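PDB 3F4W: putative hexulose 6 phosphate synthase from Salmonella typhimurium, which is of unconfirmed function but belongs to the orotidine 5'-phosphate decarboxylase / HUMPS family of TIM-barrel proteins. Local coordinates for residues Met1-Glu9 with Gly180-Thr191; Asp114-Leu122 with Asp149-Arg157. All coordinates share one frame; numbering follows the deposited sequence.

Interaction 1 of 2, residues Met1-Glu9 with Gly180-Thr191; sequences MKLQLALDE and GPDVVIVGSAIT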
ATOM      1  N   MET A   1      22.550  16.646   1.326  1.00 32.33           N
ATOM      2  CA  MET A   1      21.505  15.664   1.081  1.00 25.28           C
ATOM      3  C   MET A   1      21.588  14.502   2.061  1.00 26.55           C
ATOM      4  O   MET A   1      22.676  14.050   2.414  1.00 25.19           O
ATOM      5  CB  MET A   1      21.567  15.156  -0.361  1.00 28.63           C
ATOM      6  CG  MET A   1      22.917  14.617  -0.778  1.00 32.68           C
ATOM      7  SD  MET A   1      23.049  14.456  -2.570  1.00 24.11           S
ATOM      8  CE  MET A   1      23.020  16.176  -3.085  1.00 24.74           C
ATOM      9  N   LYS A   2      20.424  14.023   2.484  1.00 21.28           N
ATOM     10  CA  LYS A   2      20.327  12.990   3.506  1.00 21.33           C
ATOM     11  C   LYS A   2      20.405  11.588   2.919  1.00 18.34           C
ATOM     12  O   LYS A   2      20.001  11.361   1.782  1.00 17.55           O
ATOM     13  CB  LYS A   2      19.007  13.130   4.263  1.00 20.85           C
ATOM     14  CG  LYS A   2      18.834  14.439   5.010  1.00 21.60           C
ATOM     15  CD  LYS A   2      17.502  14.452   5.741  1.00 27.43           C
ATOM     16  CE  LYS A   2      17.346  15.677   6.626  1.00 34.53           C
ATOM     17  NZ  LYS A   2      15.991  15.718   7.256  1.00 34.04           N
ATOM     18  N   LEU A   3      20.919  10.650   3.706  1.00 17.41           N
ATOM     19  CA  LEU A   3      20.890   9.241   3.331  1.00 17.13           C
ATOM     20  C   LEU A   3      19.744   8.523   4.032  1.00 19.42           C
ATOM     21  O   LEU A   3      19.720   8.409   5.255  1.00 18.96           O
ATOM     22  CB  LEU A   3      22.218   8.554   3.653  1.00 17.59           C
ATOM     23  CG  LEU A   3      22.243   7.037   3.444  1.00 17.17           C
ATOM     24  CD1 LEU A   3      21.768   6.672   2.042  1.00 21.61           C
ATOM     25  CD2 LEU A   3      23.632   6.468   3.708  1.00 19.79           C
ATOM     26  N   GLN A   4      18.788   8.041   3.245  1.00 12.89           N
ATOM     27  CA  GLN A   4      17.670   7.274   3.779  1.00 11.62           C
ATOM     28  C   GLN A   4      17.899   5.798   3.472  1.00 17.34           C
ATOM     29  O   GLN A   4      18.172   5.433   2.329  1.00 16.63           O
ATOM     30  CB  GLN A   4      16.358   7.763   3.160  1.00 15.45           C
ATOM     31  CG  GLN A   4      15.143   6.915   3.482  1.00 12.52           C
ATOM     32  CD  GLN A   4      13.847   7.591   3.064  1.00 19.48           C
ATOM     33  OE1 GLN A   4      13.691   8.802   3.225  1.00 17.57           O
ATOM     34  NE2 GLN A   4      12.912   6.813   2.530  1.00 17.10           N
ATOM     35  N   LEU A   5      17.809   4.958   4.501  1.00 14.96           N
ATOM     36  CA  LEU A   5      18.049   3.524   4.360  1.00 16.18           C
ATOM     37  C   LEU A   5      16.757   2.710   4.402  1.00 15.77           C
ATOM     38  O   LEU A   5      16.092   2.637   5.436  1.00 14.43           O
ATOM     39  CB  LEU A   5      18.993   3.031   5.458  1.00 16.23           C
ATOM     40  CG  LEU A   5      19.240   1.522   5.503  1.00 16.37           C
ATOM     41  CD1 LEU A   5      20.051   1.069   4.298  1.00 18.18           C
ATOM     42  CD2 LEU A   5      19.946   1.141   6.788  1.00 21.38           C
ATOM     43  N   ALA A   6      16.416   2.081   3.282  1.00 15.15           N
ATOM     44  CA  ALA A   6      15.217   1.246   3.219  1.00 14.23           C
ATOM     45  C   ALA A   6      15.439  -0.148   3.809  1.00 19.09           C
ATOM     46  O   ALA A   6      16.242  -0.929   3.301  1.00 18.05           O
ATOM     47  CB  ALA A   6      14.712   1.141   1.778  1.00 14.98           C
ATOM     48  N   LEU A   7      14.723  -0.450   4.889  1.00 16.79           N
ATOM     49  CA  LEU A   7      14.695  -1.797   5.443  1.00 16.64           C
ATOM     50  C   LEU A   7      13.447  -2.520   4.939  1.00 17.26           C
ATOM     51  O   LEU A   7      12.360  -2.360   5.491  1.00 16.15           O
ATOM     52  CB  LEU A   7      14.700  -1.757   6.972  1.00 15.05           C
ATOM     53  CG  LEU A   7      15.843  -0.984   7.634  1.00 18.83           C
ATOM     54  CD1 LEU A   7      15.683  -0.998   9.142  1.00 17.18           C
ATOM     55  CD2 LEU A   7      17.189  -1.565   7.234  1.00 19.08           C
ATOM     56  N   ASP A   8      13.604  -3.312   3.885  1.00 19.89           N
ATOM     57  CA  ASP A   8      12.451  -3.909   3.218  1.00 22.72           C
ATOM     58  C   ASP A   8      12.129  -5.336   3.668  1.00 20.89           C
ATOM     59  O   ASP A   8      11.016  -5.617   4.115  1.00 21.36           O
ATOM     60  CB  ASP A   8      12.629  -3.860   1.697  1.00 20.11           C
ATOM     61  CG  ASP A   8      12.384  -2.470   1.121  1.00 25.91           C
ATOM     62  OD1 ASP A   8      11.756  -1.636   1.810  1.00 24.71           O
ATOM     63  OD2 ASP A   8      12.816  -2.211  -0.025  1.00 26.22           O
ATOM     64  N   GLU A   9      13.102  -6.235   3.554  1.00 26.68           N
ATOM     65  CA  GLU A   9      12.831  -7.659   3.712  1.00 26.58           C
ATOM     66  C   GLU A   9      13.326  -8.261   5.027  1.00 29.89           C
ATOM     67  O   GLU A   9      13.317  -9.481   5.198  1.00 29.11           O
ATOM     68  CB  GLU A   9      13.405  -8.426   2.519  1.00 29.42           C
ATOM     69  CG  GLU A   9      12.923  -7.884   1.177  1.00 32.16           C
ATOM     70  CD  GLU A   9      13.403  -8.707  -0.003  1.00 36.49           C
ATOM     71  OE1 GLU A   9      14.050  -9.751   0.222  1.00 41.84           O
ATOM     72  OE2 GLU A   9      13.133  -8.307  -1.157  1.00 38.61           O
ATOM     73  N   GLY A 180      21.600  16.867  -7.318  1.00 23.73           N
ATOM     74  CA  GLY A 180      21.199  17.622  -6.148  1.00 21.99           C
ATOM     75  C   GLY A 180      19.827  17.325  -5.572  1.00 22.80           C
ATOM     76  O   GLY A 180      19.066  18.251  -5.276  1.00 21.25           O
ATOM     77  N   PRO A 181      19.498  16.035  -5.394  1.00 18.11           N
ATOM     78  CA  PRO A 181      18.270  15.719  -4.658  1.00 17.81           C
ATOM     79  C   PRO A 181      18.470  16.093  -3.195  1.00 17.76           C
ATOM     80  O   PRO A 181      19.608  16.282  -2.771  1.00 20.73           O
ATOM     81  CB  PRO A 181      18.158  14.193  -4.780  1.00 17.22           C
ATOM     82  CG  PRO A 181      19.310  13.748  -5.659  1.00 24.12           C
ATOM     83  CD  PRO A 181      20.314  14.839  -5.648  1.00 18.67           C
ATOM     84  N   ASP A 182      17.387  16.192  -2.434  1.00 18.31           N
ATOM     85  CA  ASP A 182      17.492  16.471  -1.007  1.00 22.68           C
ATOM     86  C   ASP A 182      17.705  15.186  -0.212  1.00 22.14           C
ATOM     87  O   ASP A 182      18.368  15.186   0.827  1.00 20.86           O
ATOM     88  CB  ASP A 182      16.252  17.217  -0.520  1.00 18.64           C
ATOM     89  CG  ASP A 182      16.072  18.544  -1.219  1.00 22.92           C
ATOM     90  OD1 ASP A 182      16.797  19.499  -0.874  1.00 28.35           O
ATOM     91  OD2 ASP A 182      15.206  18.635  -2.118  1.00 22.68           O
ATOM     92  N   VAL A 183      17.151  14.088  -0.710  1.00 14.28           N
ATOM     93  CA  VAL A 183      17.310  12.798  -0.050  1.00 16.20           C
ATOM     94  C   VAL A 183      17.641  11.714  -1.063  1.00 14.89           C
ATOM     95  O   VAL A 183      16.990  11.598  -2.102  1.00 13.85           O
ATOM     96  CB  VAL A 183      16.037  12.393   0.733  1.00 15.09           C
ATOM     97  CG1 VAL A 183      16.202  11.000   1.352  1.00 13.67           C
ATOM     98  CG2 VAL A 183      15.720  13.426   1.808  1.00 18.73           C
ATOM     99  N   VAL A 184      18.672  10.938  -0.761  1.00 13.58           N
ATOM    100  CA  VAL A 184      19.006   9.769  -1.555  1.00 14.42           C
ATOM    101  C   VAL A 184      18.626   8.525  -0.755  1.00 16.76           C
ATOM    102  O   VAL A 184      19.053   8.355   0.389  1.00 15.03           O
ATOM    103  CB  VAL A 184      20.501   9.742  -1.912  1.00 15.81           C
ATOM    104  CG1 VAL A 184      20.859   8.437  -2.596  1.00 16.87           C
ATOM    105  CG2 VAL A 184      20.847  10.931  -2.799  1.00 18.53           C
ATOM    106  N   ILE A 185      17.798   7.673  -1.354  1.00 12.06           N
ATOM    107  CA  ILE A 185      17.299   6.472  -0.694  1.00 12.83           C
ATOM    108  C   ILE A 185      18.045   5.237  -1.195  1.00 13.73           C
ATOM    109  O   ILE A 185      18.168   5.021  -2.400  1.00 16.05           O
ATOM    110  CB  ILE A 185      15.778   6.290  -0.937  1.00 11.92           C
ATOM    111  CG1 ILE A 185      14.999   7.495  -0.399  1.00 12.16           C
ATOM    112  CG2 ILE A 185      15.283   5.006  -0.297  1.00 12.72           C
ATOM    113  CD1 ILE A 185      13.621   7.678  -1.020  1.00 13.38           C
ATOM    114  N   VAL A 186      18.551   4.436  -0.264  1.00 14.68           N
ATOM    115  CA  VAL A 186      19.282   3.223  -0.606  1.00 15.46           C
ATOM    116  C   VAL A 186      18.768   2.077   0.249  1.00 17.04           C
ATOM    117  O   VAL A 186      18.474   2.256   1.431  1.00 19.21           O
ATOM    118  CB  VAL A 186      20.804   3.396  -0.392  1.00 17.04           C
ATOM    119  CG1 VAL A 186      21.525   2.066  -0.553  1.00 14.44           C
ATOM    120  CG2 VAL A 186      21.361   4.421  -1.367  1.00 16.14           C
ATOM    121  N   GLY A 187      18.644   0.902  -0.356  1.00 13.76           N
ATOM    122  CA  GLY A 187      18.172  -0.263   0.363  1.00 15.99           C
ATOM    123  C   GLY A 187      19.093  -1.441   0.136  1.00 18.17           C
ATOM    124  O   GLY A 187      20.048  -1.646   0.885  1.00 15.79           O
ATOM    125  N   SER A 188      18.812  -2.190  -0.925  1.00 19.10           N
ATOM    126  CA  SER A 188      19.511  -3.436  -1.231  1.00 20.34           C
ATOM    127  C   SER A 188      21.034  -3.317  -1.275  1.00 17.80           C
ATOM    128  O   SER A 188      21.744  -4.212  -0.818  1.00 20.17           O
ATOM    129  CB  SER A 188      18.996  -4.017  -2.553  1.00 21.26           C
ATOM    130  OG  SER A 188      19.649  -5.234  -2.862  1.00 30.43           O
ATOM    131  N   ALA A 189      21.539  -2.226  -1.839  1.00 17.97           N
ATOM    132  CA  ALA A 189      22.984  -2.037  -1.954  1.00 21.58           C
ATOM    133  C   ALA A 189      23.657  -2.179  -0.594  1.00 16.89           C
ATOM    134  O   ALA A 189      24.782  -2.671  -0.492  1.00 19.26           O
ATOM    135  CB  ALA A 189      23.304  -0.684  -2.573  1.00 18.30           C
ATOM    136  N   ILE A 190      22.955  -1.753   0.451  1.00 16.76           N
ATOM    137  CA  ILE A 190      23.483  -1.814   1.810  1.00 15.65           C
ATOM    138  C   ILE A 190      23.046  -3.068   2.572  1.00 17.07           C
ATOM    139  O   ILE A 190      23.864  -3.729   3.216  1.00 18.85           O
ATOM    140  CB  ILE A 190      23.091  -0.552   2.618  1.00 17.65           C
ATOM    141  CG1 ILE A 190      23.832   0.676   2.073  1.00 13.11           C
ATOM    142  CG2 ILE A 190      23.384  -0.752   4.097  1.00 15.78           C
ATOM    143  CD1 ILE A 190      23.305   2.002   2.587  1.00 16.50           C
ATOM    144  N   THR A 191      21.761  -3.403   2.502  1.00 18.77           N
ATOM    145  CA  THR A 191      21.247  -4.526   3.283  1.00 18.11           C
ATOM    146  C   THR A 191      21.790  -5.876   2.809  1.00 19.03           C
ATOM    147  O   THR A 191      21.927  -6.808   3.600  1.00 21.04           O
ATOM    148  CB  THR A 191      19.705  -4.552   3.324  1.00 19.40           C
ATOM    149  OG1 THR A 191      19.189  -4.592   1.990  1.00 18.32           O
ATOM    150  CG2 THR A 191      19.174  -3.313   4.033  1.00 17.84           C
TER
HETATM  151  O   HOH W   1      16.455  -3.040   1.778  1.00 26.33           O
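Lys2 N reaches Asp182 O at 2.9 Å, the first of five backbone hydrogen bonds that join the two strands in parallel. Val184 N then gives its hydrogen to Lys2 O and Gln4 N to Val184 O, followed by Val186 N to Gln4 O and Ala6 N to Val186 O. The two bonds entering Lys2 O and Gln4 O arrive almost head-on, with a C=O...N angle of 174° at Gln4 O, whereas Ala6 N sits tilted from the carbonyl plane of Val186. CA-H...O contacts fill in between them, such as Leu5 CA to Val186 O at 3.2 Å. Farther on, a water donates to Ala6 O from 2.6 Å and bonds Thr191 OG1, tying the strand near its end to helix 188-191. Pairing of the first strand with the eighth is what closes a TIM barrel, and here residues 2-7 and 183-186 make that closure, while strand 28-31 bonds the other edge of 2-7. Gly187 occupies the N-cap position of helix 188-191, and Ser188 N hydrogen-bonds a malonate ion, probably from the crystallisation liquor. On the barrel's inner side, Gln4 and Ile185 run side by side: the extended Gln4 chain lays its amide along Ile185, Gln4 NE2 lying 3.7 Å from Ile185 CG1, and Glu30 takes the amide's hydrogen bond. Lys2, on the same side, sends its ammonium to Glu55. Outward, Leu5 has CG opposite its backbone N (chi1 175°), which carries CD1 over Val186 O and against Ile190, 3.8 Å from Ile190 CD1. Just ahead of Lys2, Met1 bends at chi3 (67°), turning CE toward Gly180 CA and Pro181 CD, 3.4 Å from Pro181 O.

Interaction 2 of 2, residues Asp114-Leu122 with Asp149-Arg157; sequences DDLPARVRL and DLITMLKVR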
ATOM      1  N   ASP A 114       2.368   8.054 -14.481  1.00 50.95           N
ATOM      2  CA  ASP A 114       2.479   8.056 -15.941  1.00 48.94           C
ATOM      3  C   ASP A 114       2.861   9.411 -16.536  1.00 49.51           C
ATOM      4  O   ASP A 114       3.712   9.486 -17.418  1.00 53.54           O
ATOM      5  CB  ASP A 114       1.181   7.547 -16.580  1.00 52.55           C
ATOM      6  CG  ASP A 114       1.151   6.033 -16.717  1.00 63.30           C
ATOM      7  OD1 ASP A 114       0.054   5.440 -16.603  1.00 56.43           O
ATOM      8  OD2 ASP A 114       2.227   5.436 -16.938  1.00 65.94           O
ATOM      9  N   ASP A 115       2.219  10.475 -16.065  1.00 28.87           N
ATOM     10  CA  ASP A 115       2.513  11.821 -16.547  1.00 22.14           C
ATOM     11  C   ASP A 115       3.140  12.651 -15.434  1.00 21.37           C
ATOM     12  O   ASP A 115       2.455  13.390 -14.731  1.00 18.54           O
ATOM     13  CB  ASP A 115       1.243  12.495 -17.071  1.00 26.29           C
ATOM     14  CG  ASP A 115       1.531  13.774 -17.845  1.00 30.97           C
ATOM     15  OD1 ASP A 115       2.684  14.261 -17.805  1.00 27.54           O
ATOM     16  OD2 ASP A 115       0.593  14.295 -18.492  1.00 28.43           O
ATOM     17  N   LEU A 116       4.453  12.520 -15.288  1.00 21.24           N
ATOM     18  CA  LEU A 116       5.177  13.136 -14.182  1.00 19.36           C
ATOM     19  C   LEU A 116       4.994  14.659 -14.090  1.00 18.30           C
ATOM     20  O   LEU A 116       4.610  15.170 -13.041  1.00 17.09           O
ATOM     21  CB  LEU A 116       6.658  12.754 -14.253  1.00 18.50           C
ATOM     22  CG  LEU A 116       7.505  12.872 -12.985  1.00 21.32           C
ATOM     23  CD1 LEU A 116       6.763  12.331 -11.773  1.00 21.85           C
ATOM     24  CD2 LEU A 116       8.821  12.137 -13.180  1.00 19.54           C
ATOM     25  N   PRO A 117       5.258  15.392 -15.187  1.00 19.77           N
ATOM     26  CA  PRO A 117       5.120  16.851 -15.092  1.00 18.96           C
ATOM     27  C   PRO A 117       3.713  17.308 -14.689  1.00 17.99           C
ATOM     28  O   PRO A 117       3.577  18.152 -13.807  1.00 17.48           O
ATOM     29  CB  PRO A 117       5.460  17.330 -16.509  1.00 19.83           C
ATOM     30  CG  PRO A 117       6.323  16.250 -17.073  1.00 22.03           C
ATOM     31  CD  PRO A 117       5.779  14.973 -16.500  1.00 22.67           C
ATOM     32  N   ALA A 118       2.684  16.758 -15.324  1.00 20.01           N
ATOM     33  CA  ALA A 118       1.313  17.128 -14.991  1.00 18.92           C
ATOM     34  C   ALA A 118       0.988  16.801 -13.534  1.00 19.47           C
ATOM     35  O   ALA A 118       0.344  17.588 -12.837  1.00 17.25           O
ATOM     36  CB  ALA A 118       0.329  16.439 -15.928  1.00 21.80           C
ATOM     37  N   ARG A 119       1.447  15.643 -13.073  1.00 15.57           N
ATOM     38  CA  ARG A 119       1.133  15.181 -11.724  1.00 17.38           C
ATOM     39  C   ARG A 119       1.843  16.038 -10.677  1.00 16.62           C
ATOM     40  O   ARG A 119       1.266  16.385  -9.641  1.00 14.46           O
ATOM     41  CB  ARG A 119       1.516  13.705 -11.567  1.00 14.53           C
ATOM     42  CG  ARG A 119       0.864  13.013 -10.384  1.00 14.52           C
ATOM     43  CD  ARG A 119      -0.651  13.063 -10.497  1.00 19.04           C
ATOM     44  NE  ARG A 119      -1.296  12.444  -9.345  1.00 21.15           N
ATOM     45  CZ  ARG A 119      -2.593  12.541  -9.072  1.00 22.18           C
ATOM     46  NH1 ARG A 119      -3.392  13.239  -9.865  1.00 21.82           N
ATOM     47  NH2 ARG A 119      -3.088  11.950  -7.997  1.00 21.76           N
ATOM     48  N   VAL A 120       3.099  16.378 -10.949  1.00 11.91           N
ATOM     49  CA  VAL A 120       3.863  17.239 -10.052  1.00 13.79           C
ATOM     50  C   VAL A 120       3.201  18.605  -9.897  1.00 14.81           C
ATOM     51  O   VAL A 120       3.080  19.118  -8.786  1.00 15.28           O
ATOM     52  CB  VAL A 120       5.315  17.412 -10.529  1.00 15.32           C
ATOM     53  CG1 VAL A 120       6.031  18.450  -9.681  1.00 18.92           C
ATOM     54  CG2 VAL A 120       6.050  16.079 -10.470  1.00 15.22           C
ATOM     55  N   ARG A 121       2.758  19.188 -11.005  1.00 16.57           N
ATOM     56  CA  ARG A 121       2.105  20.493 -10.950  1.00 19.10           C
ATOM     57  C   ARG A 121       0.862  20.403 -10.079  1.00 19.99           C
ATOM     58  O   ARG A 121       0.613  21.257  -9.229  1.00 20.20           O
ATOM     59  CB  ARG A 121       1.699  20.974 -12.346  1.00 21.90           C
ATOM     60  CG  ARG A 121       2.827  21.091 -13.354  1.00 23.36           C
ATOM     61  CD  ARG A 121       2.296  21.616 -14.694  1.00 24.41           C
ATOM     62  NE  ARG A 121       3.207  21.320 -15.795  1.00 29.21           N
ATOM     63  CZ  ARG A 121       2.949  20.448 -16.765  1.00 30.68           C
ATOM     64  NH1 ARG A 121       1.798  19.792 -16.787  1.00 28.84           N
ATOM     65  NH2 ARG A 121       3.839  20.240 -17.721  1.00 37.06           N
ATOM     66  N   LEU A 122       0.085  19.352 -10.303  1.00 18.19           N
ATOM     67  CA  LEU A 122      -1.165  19.149  -9.592  1.00 21.38           C
ATOM     68  C   LEU A 122      -0.924  18.980  -8.093  1.00 18.21           C
ATOM     69  O   LEU A 122      -1.620  19.577  -7.273  1.00 19.51           O
ATOM     70  CB  LEU A 122      -1.885  17.927 -10.161  1.00 20.98           C
ATOM     71  CG  LEU A 122      -3.352  17.717  -9.796  1.00 26.18           C
ATOM     72  CD1 LEU A 122      -4.005  16.734 -10.757  1.00 32.42           C
ATOM     73  CD2 LEU A 122      -3.454  17.217  -8.383  1.00 29.11           C
ATOM     74  N   ASP A 149      13.524   9.852 -14.550  1.00 16.38           N
ATOM     75  CA  ASP A 149      12.423  10.469 -13.813  1.00 17.07           C
ATOM     76  C   ASP A 149      12.913  11.585 -12.888  1.00 14.56           C
ATOM     77  O   ASP A 149      12.233  12.593 -12.713  1.00 17.22           O
ATOM     78  CB  ASP A 149      11.620   9.419 -13.033  1.00 17.14           C
ATOM     79  CG  ASP A 149      10.673   8.624 -13.924  1.00 19.80           C
ATOM     80  OD1 ASP A 149      10.494   9.002 -15.102  1.00 23.88           O
ATOM     81  OD2 ASP A 149      10.098   7.626 -13.443  1.00 25.81           O
ATOM     82  N   LEU A 150      14.096  11.412 -12.304  1.00 13.81           N
ATOM     83  CA  LEU A 150      14.656  12.447 -11.439  1.00 14.48           C
ATOM     84  C   LEU A 150      14.964  13.714 -12.237  1.00 15.26           C
ATOM     85  O   LEU A 150      14.745  14.826 -11.760  1.00 14.90           O
ATOM     86  CB  LEU A 150      15.920  11.956 -10.726  1.00 14.63           C
ATOM     87  CG  LEU A 150      16.572  12.966  -9.777  1.00 15.34           C
ATOM     88  CD1 LEU A 150      15.584  13.424  -8.714  1.00 16.31           C
ATOM     89  CD2 LEU A 150      17.809  12.382  -9.125  1.00 14.31           C
ATOM     90  N   ILE A 151      15.470  13.534 -13.453  1.00 17.82           N
ATOM     91  CA  ILE A 151      15.767  14.656 -14.337  1.00 16.11           C
ATOM     92  C   ILE A 151      14.513  15.475 -14.631  1.00 18.34           C
ATOM     93  O   ILE A 151      14.519  16.699 -14.521  1.00 19.15           O
ATOM     94  CB  ILE A 151      16.389  14.176 -15.659  1.00 19.36           C
ATOM     95  CG1 ILE A 151      17.761  13.551 -15.400  1.00 20.36           C
ATOM     96  CG2 ILE A 151      16.488  15.326 -16.654  0.50 17.62           C
ATOM     97  CD1 ILE A 151      18.363  12.879 -16.614  1.00 22.40           C
ATOM     98  N   THR A 152      13.431  14.798 -14.997  1.00 18.94           N
ATOM     99  CA  THR A 152      12.169  15.485 -15.234  1.00 20.48           C
ATOM    100  C   THR A 152      11.662  16.162 -13.967  1.00 21.57           C
ATOM    101  O   THR A 152      11.252  17.322 -13.992  1.00 24.81           O
ATOM    102  CB  THR A 152      11.097  14.528 -15.761  1.00 24.26           C
ATOM    103  OG1 THR A 152      11.509  14.016 -17.033  1.00 21.92           O
ATOM    104  CG2 THR A 152       9.768  15.251 -15.917  1.00 20.03           C
ATOM    105  N   MET A 153      11.694  15.435 -12.855  1.00 20.26           N
ATOM    106  CA  MET A 153      11.252  15.989 -11.583  1.00 19.91           C
ATOM    107  C   MET A 153      11.962  17.304 -11.266  1.00 21.29           C
ATOM    108  O   MET A 153      11.325  18.293 -10.908  1.00 21.97           O
ATOM    109  CB  MET A 153      11.473  14.985 -10.447  1.00 19.58           C
ATOM    110  CG  MET A 153      11.179  15.560  -9.076  1.00 14.67           C
ATOM    111  SD  MET A 153       9.433  15.947  -8.863  1.00 18.12           S
ATOM    112  CE  MET A 153       8.782  14.321  -8.479  1.00 16.85           C
ATOM    113  N   LEU A 154      13.284  17.312 -11.399  1.00 23.20           N
ATOM    114  CA  LEU A 154      14.075  18.495 -11.069  1.00 23.07           C
ATOM    115  C   LEU A 154      13.785  19.685 -11.986  1.00 25.73           C
ATOM    116  O   LEU A 154      13.943  20.841 -11.586  1.00 29.60           O
ATOM    117  CB  LEU A 154      15.569  18.160 -11.078  1.00 23.52           C
ATOM    118  CG  LEU A 154      16.010  17.220  -9.958  1.00 26.41           C
ATOM    119  CD1 LEU A 154      17.479  16.841 -10.092  1.00 23.83           C
ATOM    120  CD2 LEU A 154      15.730  17.858  -8.608  1.00 25.66           C
ATOM    121  N   LYS A 155      13.354  19.401 -13.209  1.00 27.05           N
ATOM    122  CA  LYS A 155      13.016  20.457 -14.156  1.00 28.75           C
ATOM    123  C   LYS A 155      11.628  21.036 -13.885  1.00 31.35           C
ATOM    124  O   LYS A 155      11.391  22.224 -14.099  1.00 29.91           O
ATOM    125  CB  LYS A 155      13.091  19.934 -15.591  1.00 31.55           C
ATOM    126  CG  LYS A 155      14.449  19.379 -15.980  1.00 29.96           C
ATOM    127  CD  LYS A 155      14.409  18.754 -17.367  1.00 33.45           C
ATOM    128  CE  LYS A 155      14.440  19.815 -18.452  1.00 32.90           C
ATOM    129  NZ  LYS A 155      15.789  20.424 -18.570  1.00 33.66           N
ATOM    130  N   VAL A 156      10.716  20.197 -13.402  1.00 22.02           N
ATOM    131  CA  VAL A 156       9.324  20.606 -13.230  1.00 20.41           C
ATOM    132  C   VAL A 156       9.005  21.129 -11.832  1.00 22.83           C
ATOM    133  O   VAL A 156       8.200  22.045 -11.684  1.00 21.59           O
ATOM    134  CB  VAL A 156       8.346  19.462 -13.568  1.00 19.56           C
ATOM    135  CG1 VAL A 156       6.910  19.923 -13.378  1.00 22.36           C
ATOM    136  CG2 VAL A 156       8.573  18.973 -14.989  1.00 23.18           C
ATOM    137  N   ARG A 157       9.625  20.548 -10.808  1.00 24.55           N
ATOM    138  CA  ARG A 157       9.307  20.930  -9.432  1.00 27.78           C
ATOM    139  C   ARG A 157       9.571  22.411  -9.164  1.00 31.65           C
ATOM    140  O   ARG A 157      10.542  22.980  -9.662  1.00 32.54           O
ATOM    141  CB  ARG A 157      10.053  20.045  -8.423  1.00 26.48           C
ATOM    142  CG  ARG A 157      11.545  20.300  -8.313  1.00 29.45           C
ATOM    143  CD  ARG A 157      11.876  21.355  -7.262  1.00 31.15           C
ATOM    144  NE  ARG A 157      13.296  21.690  -7.286  1.00 33.87           N
ATOM    145  CZ  ARG A 157      14.200  21.173  -6.463  1.00 33.24           C
ATOM    146  NH1 ARG A 157      13.831  20.305  -5.532  1.00 27.88           N
ATOM    147  NH2 ARG A 157      15.472  21.529  -6.561  1.00 40.27           N
TER
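Leu116 lies across Asp149, its CD2 branch 3.5 Å from Asp149 O, where two neighbouring outer helices of the TIM barrel meet. The axes of 116-122 and 149-156 run 9.6 Å apart at an angle of 43°, with no hydrogen bond between the segments, so apolar groups carry the contact. Beside Leu116, the ring of Pro117 is set against two residues one turn apart on the facing helix: CG touches Thr152 CG2 at 3.8 Å, and CB touches Val156 CG2 with the two side chains nearly at right angles. Thr152 can offer its methyl because chi1 (-63°) places CG2 opposite the backbone N. A turn further along, Val120 splits its branches: CG1 rests on Val156 CG1 and Arg157 CA, while CG2 goes to the thioether of Met153. That side chain bends at chi2 and chi3, bringing sulfur and methyl together under Val120. Leu131 of strand 130-134 touches both Val120 and Met153, which roots this deeper side of the helix pair on the sheet. Toward the surface Arg121 adds a looser contact, its CG 4.2 Å from Val156 CG1.

The two interactions represent the two layers of one barrel. The centre of interaction 1 lies about 7 Å from the centre of the chain, and it joins the first strand to the last and to the short helix after it; that of interaction 2 lies about 17 Å out, between two outer helices much closer in sequence. Backbone hydrogen bonds dominate the first, which buries 728 Å², while the second buries 372 Å² without any hydrogen bond between its segments, largely through apolar side chains, and grades into the surface. Their centres stand 21 Å apart, yet they meet where Pro181 CG packs on Leu150 CD2 at 4.0 Å and Asp182 comes close to Arg157.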